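Local coordinates for ParB domain protein nuclease (Sulfolobus solfataricus, PDB 5K5D), which probably takes part in archaeal DNA segregation through a pNOB8-like ParB-N domain and may act as a nuclease, at residues R90-G102 with R112-M126. The protein carries 4 engineered substitutions. Sequence-based numbering, arbitrary orientation.
Sequences RDKAYELIWTFNG and RLALFQKIADRIAKM. Engineered in segment 112-126: Met-126 (natural residue Ile).
Trp-98 and Phe-116 meet where helix 90-99, which carries part of the ParB-like N-terminal family region, packs against helix 109-128 as an antiparallel helical hairpin; the segment axes cross at -160°, 9.8 Å apart. The six-membered ring of Trp-98 forms an offset stack with the Phe-116 ring, centroids 4.1 Å apart and planes within 3° of each other. With CG anti to the backbone N (chi1 174°), the indole swings towards helix 109-128, and Gly-102 CA lies over its other face. Leu-115 CG meets the indole edge in plane, while Trp-98 NE1 is hydrogen-bonded to Leu-180 O. A leucine in place of Trp-98 would probably leave Phe-116 without its stacking partner and Leu-180 O without this donor.

At the other end, Tyr-94 is a knob in a hole formed by Ile-119, Arg-122, Ile-123 and Met-126, the last an engineered selenomethionine. Arg-122 CB makes a CH-pi contact over the tyrosine face, 3.6 Å from the ring centroid. Beyond the ring, Glu-24 accepts a hydrogen bond from Tyr-94 OH and forms salt bridges with Arg-90 and Arg-122.

Between these aromatic sites, Ile-119 CD1 reaches Tyr-94 O at 3.5 Å. Near the turn, Gly-102 O lies over the Arg-112 guanidinium face, 3.2 Å from Arg-112 CZ, without a hydrogen bond.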
loop_
_atom_site.group_PDB
_atom_site.type_symbol
_atom_site.label_atom_id
_atom_site.label_comp_id
_atom_site.label_asym_id
_atom_site.label_seq_id
_atom_site.Cartn_x
_atom_site.Cartn_y
_atom_site.Cartn_z
ATOM N N ARG B 90 16.782 -3.534 1.334
ATOM C CA ARG B 90 15.385 -3.627 0.925
ATOM C C ARG B 90 14.705 -2.264 0.869
ATOM O O ARG B 90 13.968 -1.968 -0.071
ATOM C CB ARG B 90 14.608 -4.535 1.875
ATOM C CG ARG B 90 14.988 -5.997 1.791
ATOM C CD ARG B 90 14.368 -6.694 0.589
ATOM N NE ARG B 90 13.245 -7.535 0.982
ATOM C CZ ARG B 90 12.705 -8.458 0.195
ATOM N NH1 ARG B 90 13.200 -8.652 -1.019
ATOM N NH2 ARG B 90 11.682 -9.190 0.620
ATOM N N ASP B 91 14.945 -1.446 1.888
ATOM C CA ASP B 91 14.295 -0.146 1.983
ATOM C C ASP B 91 14.390 0.619 0.669
ATOM O O ASP B 91 13.455 1.329 0.289
ATOM C CB ASP B 91 14.857 0.684 3.149
ATOM C CG ASP B 91 16.366 0.847 3.088
ATOM O OD1 ASP B 91 17.072 -0.168 2.912
ATOM O OD2 ASP B 91 16.852 1.994 3.219
ATOM N N LYS B 92 15.510 0.460 -0.029
ATOM C CA LYS B 92 15.703 1.125 -1.312
ATOM C C LYS B 92 14.813 0.535 -2.406
ATOM O O LYS B 92 14.264 1.267 -3.229
ATOM C CB LYS B 92 17.172 1.087 -1.727
ATOM C CG LYS B 92 18.064 2.030 -0.928
ATOM C CD LYS B 92 19.506 1.923 -1.380
ATOM C CE LYS B 92 20.358 3.036 -0.790
ATOM N NZ LYS B 92 20.369 3.007 0.696
ATOM N N ALA B 93 14.665 -0.787 -2.409
ATOM C CA ALA B 93 13.784 -1.444 -3.373
ATOM C C ALA B 93 12.344 -1.022 -3.111
ATOM O O ALA B 93 11.591 -0.726 -4.037
ATOM C CB ALA B 93 13.921 -2.955 -3.288
ATOM N N TYR B 94 11.979 -0.995 -1.835
ATOM C CA TYR B 94 10.669 -0.528 -1.406
ATOM C C TYR B 94 10.356 0.871 -1.926
ATOM O O TYR B 94 9.238 1.144 -2.363
ATOM C CB TYR B 94 10.581 -0.545 0.118
ATOM C CG TYR B 94 10.619 -1.936 0.702
ATOM C CD1 TYR B 94 11.264 -2.192 1.905
ATOM C CD2 TYR B 94 10.010 -2.996 0.046
ATOM C CE1 TYR B 94 11.301 -3.468 2.435
ATOM C CE2 TYR B 94 10.039 -4.270 0.569
ATOM C CZ TYR B 94 10.685 -4.501 1.762
ATOM O OH TYR B 94 10.710 -5.773 2.279
ATOM N N GLU B 95 11.346 1.757 -1.886
ATOM C CA GLU B 95 11.130 3.140 -2.300
ATOM C C GLU B 95 10.920 3.243 -3.801
ATOM O O GLU B 95 10.052 3.983 -4.264
ATOM C CB GLU B 95 12.281 4.034 -1.832
ATOM C CG GLU B 95 12.245 4.281 -0.331
ATOM C CD GLU B 95 13.612 4.548 0.268
ATOM O OE1 GLU B 95 14.507 5.035 -0.457
ATOM O OE2 GLU B 95 13.787 4.262 1.472
ATOM N N LEU B 96 11.709 2.482 -4.554
ATOM C CA LEU B 96 11.569 2.439 -6.003
ATOM C C LEU B 96 10.190 1.943 -6.418
ATOM O O LEU B 96 9.549 2.536 -7.278
ATOM C CB LEU B 96 12.663 1.572 -6.622
ATOM C CG LEU B 96 14.051 2.201 -6.543
ATOM C CD1 LEU B 96 15.109 1.264 -7.105
ATOM C CD2 LEU B 96 14.051 3.534 -7.281
ATOM N N ILE B 97 9.731 0.860 -5.799
ATOM C CA ILE B 97 8.432 0.295 -6.134
ATOM C C ILE B 97 7.318 1.304 -5.889
ATOM O O ILE B 97 6.336 1.347 -6.631
ATOM C CB ILE B 97 8.137 -0.988 -5.336
ATOM C CG1 ILE B 97 9.058 -2.129 -5.781
ATOM C CG2 ILE B 97 6.678 -1.400 -5.514
ATOM C CD1 ILE B 97 9.006 -3.345 -4.868
ATOM N N TRP B 98 7.470 2.116 -4.848
ATOM C CA TRP B 98 6.467 3.130 -4.547
ATOM C C TRP B 98 6.559 4.290 -5.522
ATOM O O TRP B 98 5.545 4.830 -5.969
ATOM C CB TRP B 98 6.619 3.652 -3.122
ATOM C CG TRP B 98 5.691 4.789 -2.822
ATOM C CD1 TRP B 98 6.034 6.080 -2.545
ATOM C CD2 TRP B 98 4.258 4.741 -2.788
ATOM N NE1 TRP B 98 4.907 6.835 -2.328
ATOM C CE2 TRP B 98 3.807 6.035 -2.472
ATOM C CE3 TRP B 98 3.323 3.721 -2.982
ATOM C CZ2 TRP B 98 2.452 6.341 -2.348
ATOM C CZ3 TRP B 98 1.981 4.029 -2.862
ATOM C CH2 TRP B 98 1.557 5.328 -2.548
ATOM N N THR B 99 7.785 4.680 -5.842
ATOM C CA THR B 99 8.006 5.781 -6.760
ATOM C C THR B 99 7.395 5.489 -8.116
ATOM O O THR B 99 6.782 6.362 -8.721
ATOM C CB THR B 99 9.499 6.090 -6.938
ATOM O OG1 THR B 99 9.998 6.725 -5.755
ATOM C CG2 THR B 99 9.699 7.022 -8.122
ATOM N N PHE B 100 7.547 4.254 -8.583
ATOM C CA PHE B 100 7.089 3.899 -9.919
ATOM C C PHE B 100 5.671 3.348 -9.966
ATOM O O PHE B 100 5.210 2.918 -11.024
ATOM C CB PHE B 100 8.065 2.929 -10.586
ATOM C CG PHE B 100 9.374 3.559 -10.946
ATOM C CD1 PHE B 100 10.535 3.225 -10.268
ATOM C CD2 PHE B 100 9.438 4.516 -11.947
ATOM C CE1 PHE B 100 11.743 3.823 -10.595
ATOM C CE2 PHE B 100 10.641 5.121 -12.281
ATOM C CZ PHE B 100 11.795 4.774 -11.603
ATOM N N ASN B 101 4.974 3.363 -8.835
ATOM C CA ASN B 101 3.618 2.824 -8.804
ATOM C C ASN B 101 2.569 3.696 -8.105
ATOM O O ASN B 101 1.408 3.712 -8.509
ATOM C CB ASN B 101 3.615 1.408 -8.230
ATOM C CG ASN B 101 4.293 0.413 -9.145
ATOM O OD1 ASN B 101 3.674 -0.117 -10.070
ATOM N ND2 ASN B 101 5.574 0.155 -8.897
ATOM N N GLY B 102 2.979 4.417 -7.066
ATOM C CA GLY B 102 2.060 5.246 -6.302
ATOM C C GLY B 102 1.322 6.304 -7.107
ATOM O O GLY B 102 0.167 6.611 -6.819
ATOM N N ARG B 112 -3.726 1.765 -4.651
ATOM C CA ARG B 112 -2.502 2.487 -4.323
ATOM C C ARG B 112 -2.359 2.657 -2.812
ATOM O O ARG B 112 -1.250 2.645 -2.281
ATOM C CB ARG B 112 -2.457 3.847 -5.021
ATOM C CG ARG B 112 -3.440 4.861 -4.483
ATOM C CD ARG B 112 -3.164 6.237 -5.069
ATOM N NE ARG B 112 -3.154 6.216 -6.529
ATOM C CZ ARG B 112 -2.909 7.277 -7.286
ATOM N NH1 ARG B 112 -2.653 8.450 -6.720
ATOM N NH2 ARG B 112 -2.919 7.168 -8.608
ATOM N N LEU B 113 -3.488 2.816 -2.130
ATOM C CA LEU B 113 -3.502 2.887 -0.676
ATOM C C LEU B 113 -3.003 1.575 -0.081
ATOM O O LEU B 113 -2.245 1.567 0.886
ATOM C CB LEU B 113 -4.915 3.186 -0.175
ATOM C CG LEU B 113 -5.286 4.655 0.024
ATOM C CD1 LEU B 113 -6.797 4.833 0.169
ATOM C CD2 LEU B 113 -4.549 5.222 1.228
ATOM N N ALA B 114 -3.434 0.465 -0.665
ATOM C CA ALA B 114 -3.002 -0.850 -0.217
ATOM C C ALA B 114 -1.506 -1.021 -0.443
ATOM O O ALA B 114 -0.815 -1.620 0.379
ATOM C CB ALA B 114 -3.788 -1.949 -0.931
ATOM N N LEU B 115 -1.012 -0.491 -1.555
ATOM C CA LEU B 115 0.419 -0.510 -1.827
ATOM C C LEU B 115 1.139 0.402 -0.842
ATOM O O LEU B 115 2.182 0.048 -0.294
ATOM C CB LEU B 115 0.705 -0.064 -3.263
ATOM C CG LEU B 115 2.170 0.165 -3.650
ATOM C CD1 LEU B 115 3.006 -1.089 -3.460
ATOM C CD2 LEU B 115 2.266 0.653 -5.090
ATOM N N PHE B 116 0.563 1.577 -0.619
ATOM C CA PHE B 116 1.146 2.563 0.274
ATOM C C PHE B 116 1.376 1.969 1.658
ATOM O O PHE B 116 2.465 2.090 2.220
ATOM C CB PHE B 116 0.240 3.787 0.379
ATOM C CG PHE B 116 0.972 5.049 0.714
ATOM C CD1 PHE B 116 2.358 5.074 0.730
ATOM C CD2 PHE B 116 0.279 6.212 1.016
ATOM C CE1 PHE B 116 3.040 6.235 1.037
ATOM C CE2 PHE B 116 0.957 7.381 1.325
ATOM C CZ PHE B 116 2.339 7.391 1.335
ATOM N N GLN B 117 0.347 1.327 2.201
ATOM C CA GLN B 117 0.471 0.667 3.493
ATOM C C GLN B 117 1.522 -0.440 3.470
ATOM O O GLN B 117 2.330 -0.549 4.391
ATOM C CB GLN B 117 -0.874 0.100 3.960
ATOM C CG GLN B 117 -0.770 -0.708 5.243
ATOM C CD GLN B 117 -2.090 -1.310 5.670
ATOM O OE1 GLN B 117 -3.158 -0.811 5.320
ATOM N NE2 GLN B 117 -2.024 -2.398 6.431
ATOM N N LYS B 118 1.506 -1.263 2.423
ATOM C CA LYS B 118 2.465 -2.360 2.309
ATOM C C LYS B 118 3.875 -1.810 2.363
ATOM O O LYS B 118 4.758 -2.388 2.992
ATOM C CB LYS B 118 2.272 -3.137 1.010
ATOM C CG LYS B 118 1.136 -4.131 1.032
ATOM C CD LYS B 118 1.076 -4.884 -0.280
ATOM C CE LYS B 118 -0.218 -5.664 -0.416
ATOM N NZ LYS B 118 -0.307 -6.345 -1.737
ATOM N N ILE B 119 4.073 -0.679 1.699
ATOM C CA ILE B 119 5.368 -0.018 1.692
ATOM C C ILE B 119 5.703 0.559 3.069
ATOM O O ILE B 119 6.743 0.237 3.639
ATOM C CB ILE B 119 5.430 1.089 0.617
ATOM C CG1 ILE B 119 5.280 0.479 -0.782
ATOM C CG2 ILE B 119 6.732 1.859 0.713
ATOM C CD1 ILE B 119 6.397 -0.487 -1.164
ATOM N N ALA B 120 4.816 1.389 3.611
ATOM C CA ALA B 120 5.086 2.068 4.879
ATOM C C ALA B 120 5.364 1.089 6.024
ATOM O O ALA B 120 6.215 1.343 6.876
ATOM C CB ALA B 120 3.946 3.014 5.238
ATOM N N ASP B 121 4.637 -0.024 6.029
ATOM C CA ASP B 121 4.851 -1.105 6.987
ATOM C C ASP B 121 6.252 -1.697 6.873
ATOM O O ASP B 121 6.866 -2.035 7.885
ATOM C CB ASP B 121 3.817 -2.219 6.776
ATOM C CG ASP B 121 2.453 -1.879 7.357
ATOM O OD1 ASP B 121 2.193 -0.692 7.655
ATOM O OD2 ASP B 121 1.634 -2.806 7.508
ATOM N N ARG B 122 6.748 -1.839 5.644
ATOM C CA ARG B 122 8.087 -2.381 5.421
ATOM C C ARG B 122 9.129 -1.410 5.950
ATOM O O ARG B 122 10.052 -1.799 6.670
ATOM C CB ARG B 122 8.356 -2.629 3.936
ATOM C CG ARG B 122 7.358 -3.525 3.221
ATOM C CD ARG B 122 7.195 -4.866 3.904
ATOM N NE ARG B 122 6.776 -5.899 2.958
ATOM C CZ ARG B 122 5.524 -6.091 2.550
ATOM N NH1 ARG B 122 4.546 -5.312 2.999
ATOM N NH2 ARG B 122 5.253 -7.062 1.689
ATOM N N ILE B 123 8.973 -0.143 5.582
ATOM C CA ILE B 123 9.911 0.893 5.991
ATOM C C ILE B 123 9.958 1.024 7.512
ATOM O O ILE B 123 11.001 1.340 8.088
ATOM C CB ILE B 123 9.550 2.259 5.367
ATOM C CG1 ILE B 123 9.702 2.211 3.845
ATOM C CG2 ILE B 123 10.410 3.363 5.959
ATOM C CD1 ILE B 123 11.111 1.971 3.383
ATOM N N ALA B 124 8.826 0.775 8.161
ATOM C CA ALA B 124 8.746 0.872 9.613
ATOM C C ALA B 124 9.625 -0.182 10.276
ATOM O O ALA B 124 10.356 0.115 11.218
ATOM C CB ALA B 124 7.304 0.737 10.079
ATOM N N LYS B 125 9.549 -1.412 9.774
ATOM C CA LYS B 125 10.360 -2.507 10.291
ATOM C C LYS B 125 11.840 -2.273 10.001
ATOM O O LYS B 125 12.705 -2.660 10.786
ATOM C CB LYS B 125 9.912 -3.831 9.680
ATOM C CG LYS B 125 8.435 -4.146 9.871
ATOM C CD LYS B 125 8.094 -5.466 9.203
ATOM C CE LYS B 125 6.638 -5.854 9.398
ATOM N NZ LYS B 125 6.343 -7.138 8.699
HETATM N N MSE B 126 12.121 -1.638 8.867
HETATM C CA MSE B 126 13.488 -1.305 8.477
HETATM C C MSE B 126 14.113 -0.269 9.408
HETATM O O MSE B 126 15.334 -0.120 9.460
HETATM C CB MSE B 126 13.516 -0.775 7.039
HETATM C CG MSE B 126 13.359 -1.838 5.963
HETATM SE SE MSE B 126 14.982 -2.889 5.692
HETATM C CE MSE B 126 14.249 -4.669 6.026
#